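PDB 4EH1: flavohemoprotein from Vibrio cholerae O1 biovar El Tor, which probably converts nitric oxide to nitrate using O2 and NAD(P)H, this chain being its C-terminal reductase domain, which binds FAD and NAD(P)H. Local coordinates for residues E180-D183 against D184-Q187; M190-A193 against E194-L197; L223-K227 against A228-Y232. All coordinates share one frame; numbering follows the deposited sequence.

Interaction 1: E180-D183 against D184-Q187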
loop_
_atom_site.group_PDB
_atom_site.type_symbol
_atom_site.label_atom_id
_atom_site.label_comp_id
_atom_site.label_asym_id
_atom_site.label_seq_id
_atom_site.Cartn_x
_atom_site.Cartn_y
_atom_site.Cartn_z
ATOM N N GLU A 180 -1.311 -20.331 13.649
ATOM C CA GLU A 180 -0.261 -20.064 14.629
ATOM C C GLU A 180 -0.885 -19.437 15.876
ATOM O O GLU A 180 -2.062 -19.086 15.886
ATOM C CB GLU A 180 0.827 -19.154 14.020
ATOM C CG GLU A 180 0.297 -17.770 13.564
ATOM C CD GLU A 180 1.336 -16.932 12.793
ATOM O OE1 GLU A 180 2.303 -17.508 12.246
ATOM O OE2 GLU A 180 1.188 -15.695 12.739
ATOM N N SER A 181 -0.106 -19.333 16.938
ATOM C CA SER A 181 -0.575 -18.683 18.149
ATOM C C SER A 181 0.019 -17.291 18.179
ATOM O O SER A 181 0.988 -17.019 17.488
ATOM C CB SER A 181 -0.065 -19.441 19.364
ATOM O OG SER A 181 1.348 -19.386 19.362
ATOM N N ALA A 182 -0.560 -16.420 18.998
ATOM C CA ALA A 182 -0.006 -15.104 19.234
ATOM C C ALA A 182 -0.614 -14.537 20.504
ATOM O O ALA A 182 -1.670 -14.991 20.955
ATOM C CB ALA A 182 -0.298 -14.184 18.052
ATOM N N ASP A 183 0.049 -13.533 21.063
ATOM C CA ASP A 183 -0.410 -12.890 22.271
ATOM C C ASP A 183 -1.821 -12.357 22.049
ATOM O O ASP A 183 -2.089 -11.644 21.065
ATOM C CB ASP A 183 0.566 -11.781 22.679
ATOM C CG ASP A 183 1.903 -12.334 23.227
ATOM O OD1 ASP A 183 1.899 -13.408 23.882
ATOM O OD2 ASP A 183 2.959 -11.691 23.011
ATOM N N ASP A 184 -2.728 -12.749 22.941
ATOM C CA ASP A 184 -4.126 -12.327 22.883
ATOM C C ASP A 184 -4.858 -12.687 21.581
ATOM O O ASP A 184 -5.691 -11.925 21.104
ATOM C CB ASP A 184 -4.253 -10.822 23.143
ATOM C CG ASP A 184 -5.646 -10.430 23.618
ATOM O OD1 ASP A 184 -6.077 -10.948 24.674
ATOM O OD2 ASP A 184 -6.318 -9.627 22.928
ATOM N N VAL A 185 -4.531 -13.827 20.986
ATOM C CA VAL A 185 -5.404 -14.392 19.961
ATOM C C VAL A 185 -5.626 -15.851 20.280
ATOM O O VAL A 185 -4.810 -16.492 20.945
ATOM C CB VAL A 185 -4.848 -14.269 18.515
ATOM C CG1 VAL A 185 -4.364 -12.826 18.238
ATOM C CG2 VAL A 185 -3.775 -15.275 18.290
ATOM N N LEU A 186 -6.728 -16.398 19.802
ATOM C CA LEU A 186 -6.950 -17.812 20.029
ATOM C C LEU A 186 -6.481 -18.552 18.781
ATOM O O LEU A 186 -6.680 -18.092 17.663
ATOM C CB LEU A 186 -8.421 -18.058 20.297
ATOM C CG LEU A 186 -8.831 -17.469 21.645
ATOM C CD1 LEU A 186 -10.328 -17.329 21.712
ATOM C CD2 LEU A 186 -8.327 -18.387 22.745
ATOM N N GLN A 187 -5.838 -19.681 18.981
ATOM C CA GLN A 187 -5.363 -20.486 17.870
ATOM C C GLN A 187 -6.429 -21.495 17.463
ATOM O O GLN A 187 -6.928 -22.253 18.286
ATOM C CB GLN A 187 -4.089 -21.224 18.284
ATOM C CG GLN A 187 -3.414 -21.884 17.132
ATOM C CD GLN A 187 -1.981 -22.276 17.447
ATOM O OE1 GLN A 187 -1.544 -22.220 18.602
ATOM N NE2 GLN A 187 -1.239 -22.668 16.415
HETATM O O HOH W 1 -2.649 -17.939 20.424
#

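Interaction 2: M190-A193 against E194-L197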
loop_
_atom_site.group_PDB
_atom_site.type_symbol
_atom_site.label_atom_id
_atom_site.label_comp_id
_atom_site.label_asym_id
_atom_site.label_seq_id
_atom_site.Cartn_x
_atom_site.Cartn_y
_atom_site.Cartn_z
ATOM N N MET A 190 -12.831 -20.664 14.934
ATOM C CA MET A 190 -13.659 -19.801 15.739
ATOM C C MET A 190 -14.709 -20.659 16.444
ATOM O O MET A 190 -15.577 -21.222 15.814
ATOM C CB MET A 190 -14.355 -18.777 14.830
ATOM C CG MET A 190 -15.041 -17.662 15.623
ATOM S SD MET A 190 -15.952 -16.479 14.615
ATOM C CE MET A 190 -14.633 -15.524 13.825
ATOM N N GLN A 191 -14.631 -20.768 17.753
ATOM C CA GLN A 191 -15.648 -21.513 18.476
ATOM C C GLN A 191 -16.407 -20.588 19.404
ATOM O O GLN A 191 -15.799 -19.886 20.214
ATOM C CB GLN A 191 -15.011 -22.668 19.230
ATOM C CG GLN A 191 -14.709 -23.828 18.304
ATOM C CD GLN A 191 -13.844 -24.860 18.957
ATOM O OE1 GLN A 191 -12.660 -24.626 19.197
ATOM N NE2 GLN A 191 -14.424 -26.015 19.258
ATOM N N LEU A 192 -17.736 -20.585 19.279
ATOM C CA LEU A 192 -18.564 -19.550 19.901
ATOM C C LEU A 192 -19.172 -19.909 21.267
ATOM O O LEU A 192 -19.663 -19.031 21.973
ATOM C CB LEU A 192 -19.688 -19.133 18.942
ATOM C CG LEU A 192 -19.270 -18.721 17.530
ATOM C CD1 LEU A 192 -20.523 -18.594 16.699
ATOM C CD2 LEU A 192 -18.485 -17.407 17.497
ATOM N N ALA A 193 -19.116 -21.184 21.637
ATOM C CA ALA A 193 -19.898 -21.729 22.753
ATOM C C ALA A 193 -19.565 -21.118 24.094
ATOM O O ALA A 193 -20.385 -21.123 25.002
ATOM C CB ALA A 193 -19.705 -23.266 22.835
ATOM N N GLU A 194 -18.345 -20.618 24.214
ATOM C CA GLU A 194 -17.813 -20.210 25.492
ATOM C C GLU A 194 -17.635 -18.691 25.516
ATOM O O GLU A 194 -17.070 -18.128 26.456
ATOM C CB GLU A 194 -16.480 -20.923 25.743
ATOM C CG GLU A 194 -15.298 -20.315 24.975
ATOM C CD GLU A 194 -15.253 -20.667 23.485
ATOM O OE1 GLU A 194 -16.315 -20.796 22.838
ATOM O OE2 GLU A 194 -14.126 -20.806 22.958
ATOM N N LEU A 195 -18.128 -18.022 24.481
ATOM C CA LEU A 195 -18.010 -16.575 24.433
ATOM C C LEU A 195 -19.182 -15.876 25.132
ATOM O O LEU A 195 -20.304 -16.371 25.100
ATOM C CB LEU A 195 -17.956 -16.122 22.985
ATOM C CG LEU A 195 -16.758 -16.614 22.184
ATOM C CD1 LEU A 195 -16.819 -16.019 20.795
ATOM C CD2 LEU A 195 -15.433 -16.286 22.860
ATOM N N ILE A 196 -18.930 -14.720 25.736
ATOM C CA ILE A 196 -20.027 -13.896 26.210
ATOM C C ILE A 196 -20.644 -13.150 25.027
ATOM O O ILE A 196 -19.999 -12.284 24.444
ATOM C CB ILE A 196 -19.550 -12.839 27.228
ATOM C CG1 ILE A 196 -18.776 -13.490 28.376
ATOM C CG2 ILE A 196 -20.751 -12.036 27.749
ATOM C CD1 ILE A 196 -18.294 -12.467 29.412
ATOM N N LEU A 197 -21.892 -13.462 24.695
ATOM C CA LEU A 197 -22.535 -12.962 23.480
ATOM C C LEU A 197 -24.024 -12.667 23.700
ATOM O O LEU A 197 -24.702 -13.367 24.456
ATOM C CB LEU A 197 -22.444 -14.026 22.367
ATOM C CG LEU A 197 -21.086 -14.356 21.736
ATOM C CD1 LEU A 197 -21.263 -15.472 20.743
ATOM C CD2 LEU A 197 -20.446 -13.141 21.062
HETATM O O HOH W 2 -21.757 -17.648 23.221
#

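Interaction 3: L223-K227 against A228-Y232. With SO4 (sulfate ion), chain F.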
loop_
_atom_site.group_PDB
_atom_site.type_symbol
_atom_site.label_atom_id
_atom_site.label_comp_id
_atom_site.label_asym_id
_atom_site.label_seq_id
_atom_site.Cartn_x
_atom_site.Cartn_y
_atom_site.Cartn_z
ATOM N N LEU A 223 -26.915 -22.341 19.424
ATOM C CA LEU A 223 -26.843 -21.528 20.644
ATOM C C LEU A 223 -28.187 -20.856 20.950
ATOM O O LEU A 223 -28.436 -20.407 22.075
ATOM C CB LEU A 223 -25.747 -20.457 20.530
ATOM C CG LEU A 223 -24.319 -20.923 20.822
ATOM C CD1 LEU A 223 -23.294 -19.859 20.450
ATOM C CD2 LEU A 223 -24.187 -21.289 22.290
ATOM N N GLY A 224 -29.052 -20.791 19.945
ATOM C CA GLY A 224 -30.387 -20.287 20.153
ATOM C C GLY A 224 -30.682 -18.949 19.484
ATOM O O GLY A 224 -31.723 -18.357 19.745
ATOM N N VAL A 225 -29.797 -18.490 18.601
ATOM C CA VAL A 225 -30.048 -17.259 17.879
ATOM C C VAL A 225 -31.146 -17.441 16.843
ATOM O O VAL A 225 -31.078 -18.346 16.018
ATOM C CB VAL A 225 -28.785 -16.725 17.181
ATOM C CG1 VAL A 225 -29.093 -15.395 16.428
ATOM C CG2 VAL A 225 -27.677 -16.507 18.195
ATOM N N ASP A 226 -32.158 -16.576 16.884
ATOM C CA ASP A 226 -33.234 -16.649 15.900
ATOM C C ASP A 226 -32.719 -16.295 14.520
ATOM O O ASP A 226 -31.899 -15.394 14.360
ATOM C CB ASP A 226 -34.418 -15.744 16.240
ATOM C CG ASP A 226 -35.626 -16.036 15.362
ATOM O OD1 ASP A 226 -36.312 -17.046 15.613
ATOM O OD2 ASP A 226 -35.885 -15.284 14.403
ATOM N N LYS A 227 -33.217 -17.010 13.523
ATOM C CA LYS A 227 -32.717 -16.869 12.177
ATOM C C LYS A 227 -32.929 -15.450 11.688
ATOM O O LYS A 227 -32.123 -14.944 10.913
ATOM C CB LYS A 227 -33.392 -17.886 11.224
ATOM C CG LYS A 227 -34.895 -17.632 10.991
ATOM C CD LYS A 227 -35.506 -18.742 10.162
ATOM C CE LYS A 227 -36.962 -18.456 9.811
ATOM N NZ LYS A 227 -37.102 -17.526 8.651
ATOM N N ALA A 228 -34.011 -14.812 12.143
ATOM C CA ALA A 228 -34.308 -13.434 11.747
ATOM C C ALA A 228 -33.250 -12.422 12.216
ATOM O O ALA A 228 -33.244 -11.291 11.751
ATOM C CB ALA A 228 -35.695 -13.014 12.240
ATOM N N ARG A 229 -32.359 -12.833 13.124
ATOM C CA ARG A 229 -31.311 -11.949 13.630
ATOM C C ARG A 229 -29.931 -12.329 13.090
ATOM O O ARG A 229 -28.898 -11.859 13.579
ATOM C CB ARG A 229 -31.324 -11.894 15.174
ATOM C CG ARG A 229 -32.581 -11.191 15.742
ATOM C CD ARG A 229 -32.567 -11.015 17.280
ATOM N NE ARG A 229 -32.820 -12.270 17.994
ATOM C CZ ARG A 229 -31.902 -12.999 18.631
ATOM N NH1 ARG A 229 -30.628 -12.610 18.685
ATOM N NH2 ARG A 229 -32.268 -14.124 19.238
ATOM N N ILE A 230 -29.920 -13.168 12.057
ATOM C CA ILE A 230 -28.674 -13.505 11.381
ATOM C C ILE A 230 -28.683 -12.888 10.010
ATOM O O ILE A 230 -29.561 -13.165 9.191
ATOM C CB ILE A 230 -28.508 -15.005 11.245
ATOM C CG1 ILE A 230 -28.390 -15.621 12.637
ATOM C CG2 ILE A 230 -27.249 -15.347 10.432
ATOM C CD1 ILE A 230 -28.588 -17.095 12.671
ATOM N N HIS A 231 -27.715 -12.028 9.754
ATOM C CA HIS A 231 -27.665 -11.348 8.471
ATOM C C HIS A 231 -26.306 -11.679 7.861
ATOM O O HIS A 231 -25.290 -11.690 8.562
ATOM C CB HIS A 231 -27.824 -9.839 8.665
ATOM C CG HIS A 231 -28.822 -9.455 9.713
ATOM N ND1 HIS A 231 -30.146 -9.187 9.422
ATOM C CD2 HIS A 231 -28.681 -9.262 11.049
ATOM C CE1 HIS A 231 -30.779 -8.861 10.539
ATOM N NE2 HIS A 231 -29.912 -8.894 11.538
ATOM N N TYR A 232 -26.259 -11.960 6.566
ATOM C CA TYR A 232 -25.031 -12.526 6.050
ATOM C C TYR A 232 -24.821 -12.189 4.605
ATOM O O TYR A 232 -25.768 -11.908 3.878
ATOM C CB TYR A 232 -25.047 -14.055 6.202
ATOM C CG TYR A 232 -25.992 -14.717 5.216
ATOM C CD1 TYR A 232 -27.369 -14.574 5.352
ATOM C CD2 TYR A 232 -25.517 -15.472 4.156
ATOM C CE1 TYR A 232 -28.254 -15.147 4.465
ATOM C CE2 TYR A 232 -26.401 -16.073 3.254
ATOM C CZ TYR A 232 -27.774 -15.901 3.415
ATOM O OH TYR A 232 -28.674 -16.472 2.540
HETATM S S SO4 F . -29.251 -10.422 4.117
HETATM O O1 SO4 F . -29.102 -11.613 4.955
HETATM O O2 SO4 F . -29.285 -10.801 2.703
HETATM O O3 SO4 F . -30.490 -9.727 4.468
HETATM O O4 SO4 F . -28.134 -9.511 4.354
#

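Interaction 1: E180-D183 against D184-Q187
Gln187 lays its terminal amide flat over the peptide group that joins Glu180 to Ser181. The two planes are almost parallel, and Gln187 CD sits above Glu180 C at 3.4 Å. Because CG stands opposite the backbone N (chi1 -170°) and the chain beyond it is extended, the amide reaches across the gap between the two arms. Its ends part there: NE2 passes over Glu180 CA at 3.3 Å, while OE1 swings the other way and meets Ser181 CB at 3.2 Å.

A smaller apolar pairing lies nearer the bend. Val185 lays its CG2 branch alongside Ala182, 3.7 Å from Ala182 CB and 3.4 Å from Ala182 O, while CG1 turns toward Asp183. Ala182 and Val185 are the first and last residues of a type II beta turn, in which Asp184 takes the positive phi (58°) of the third position. It is closed by the hydrogen bond from Val185 N to Ala182 O, 3.1 Å long. A water accepts from Ala182 N and donates to Val185 O, so the next link runs through solvent. The turn belongs to the loop between strand 172-177 and the short strand 186-187, which lies parallel to 172-177 at the edge of the NAD-binding sheet; the backbone of Leu186 is hydrogen-bonded to Val175 and Tyr177. Glu180 turns away from the opposing arm, its OE2 accepting a hydrogen bond from Ala153 N.

Interaction 2: M190-A193 against E194-L197
Leu192 and Leu195 meet through one methyl each, CD2 of the former lying 3.9 Å from CD1 of the latter, with the two side chains inclined to one another. Leu197 comes in beside them, its CD1 4.4 Å from Leu192 CB. The backbone that brings these leucines together is a type I beta turn from Leu192 to Leu195, closed by the hydrogen bond from Leu195 N to Leu192 O at 3.1 Å. That carbonyl has a second donor: one water gives hydrogen bonds to both Leu192 O and Leu195 O. Glu194, exposed at the surface, is bent at chi2 (-76°), which folds its carboxylate back toward Gln191, just ahead of the turn. Glu194 OE1 is modelled 2.8 Å from Gln191 O, a doubtful approach of two acceptors.

The next shell fixes the start of the turn. Gln219 uses both ends of its amide, OE1 accepting from Leu192 N and NE2 donating to Met190 O, which also bonds to Tyr215 OH. With these residues helix 210-223 holds the loop, and its Leu220 and Leu223 touch Leu192; from the parallel sheet, Leu147 of strand 144-150 touches Leu192 and Leu195, and Trp176 of strand 172-177 touches Leu195.

Interaction 3: L223-K227 against A228-Y232
Asp226 and Ala228 begin the polar part of this bend: Asp226 OD2 accepts from Ala228 N at 3.0 Å, approached from above the carboxylate plane, which makes an Asx turn. The carboxylate can reach forward because CG lies opposite the backbone N (chi1 -169°). Two backbone bonds follow in succession, Arg229 N to Asp226 O at 2.9 Å and Ile230 N to Lys227 O at 3.1 Å, winding Lys227 and Ala228 into a short 3-10 turn.

This turn completes a beta-alpha-beta crossover, in which strand 203-208 and helix 210-223 lead to the parallel edge strand 230-234. The helix finishes in a Schellman motif at Gly224, whose phi is positive (112°).

The apolar contact is Val225 CG1 on Ile230 CG1 at 3.9 Å; the Arg229 guanidinium passes obliquely by the same methyl, its NH1 3.9 Å from Val225 CG1. Ile230 continues onto Leu206 and Leu221, tying turn, strand and helix together. As for charge, Arg229 does not pair with Asp226; its bent chain carries NH1 to the carbonyls of Gly202 and Ile199.

A sulfate, probably from the crystallisation liquor, accepts a nearly straight bond from Tyr232 N to its O1, 3.3 Å long, and O1 also lies near the Tyr232 ring.

Overall arrangement
All three contacts are local, between neighbouring residues at the surface of the NAD-binding half, and none belongs to its core, although Leu192 and Val225 reach inward as buried residues. Interactions 1 and 3 serve the same parallel sheet at its two outermost strands, 186-187 and 230-234, with centres about 28 Å apart. Interaction 2 lies between them in sequence and joins interaction 3 directly, where Leu192 CB meets Leu223 CD1 at 4.0 Å. Their chemistry differs: interaction 1, in the loop before strand 186-187, relies on amide-over-peptide contact and a water; interaction 2, beside helix 210-223, on leucines; interaction 3, between helix 210-223 and strand 230-234, on a run of hydrogen bonds through a 3-10 turn.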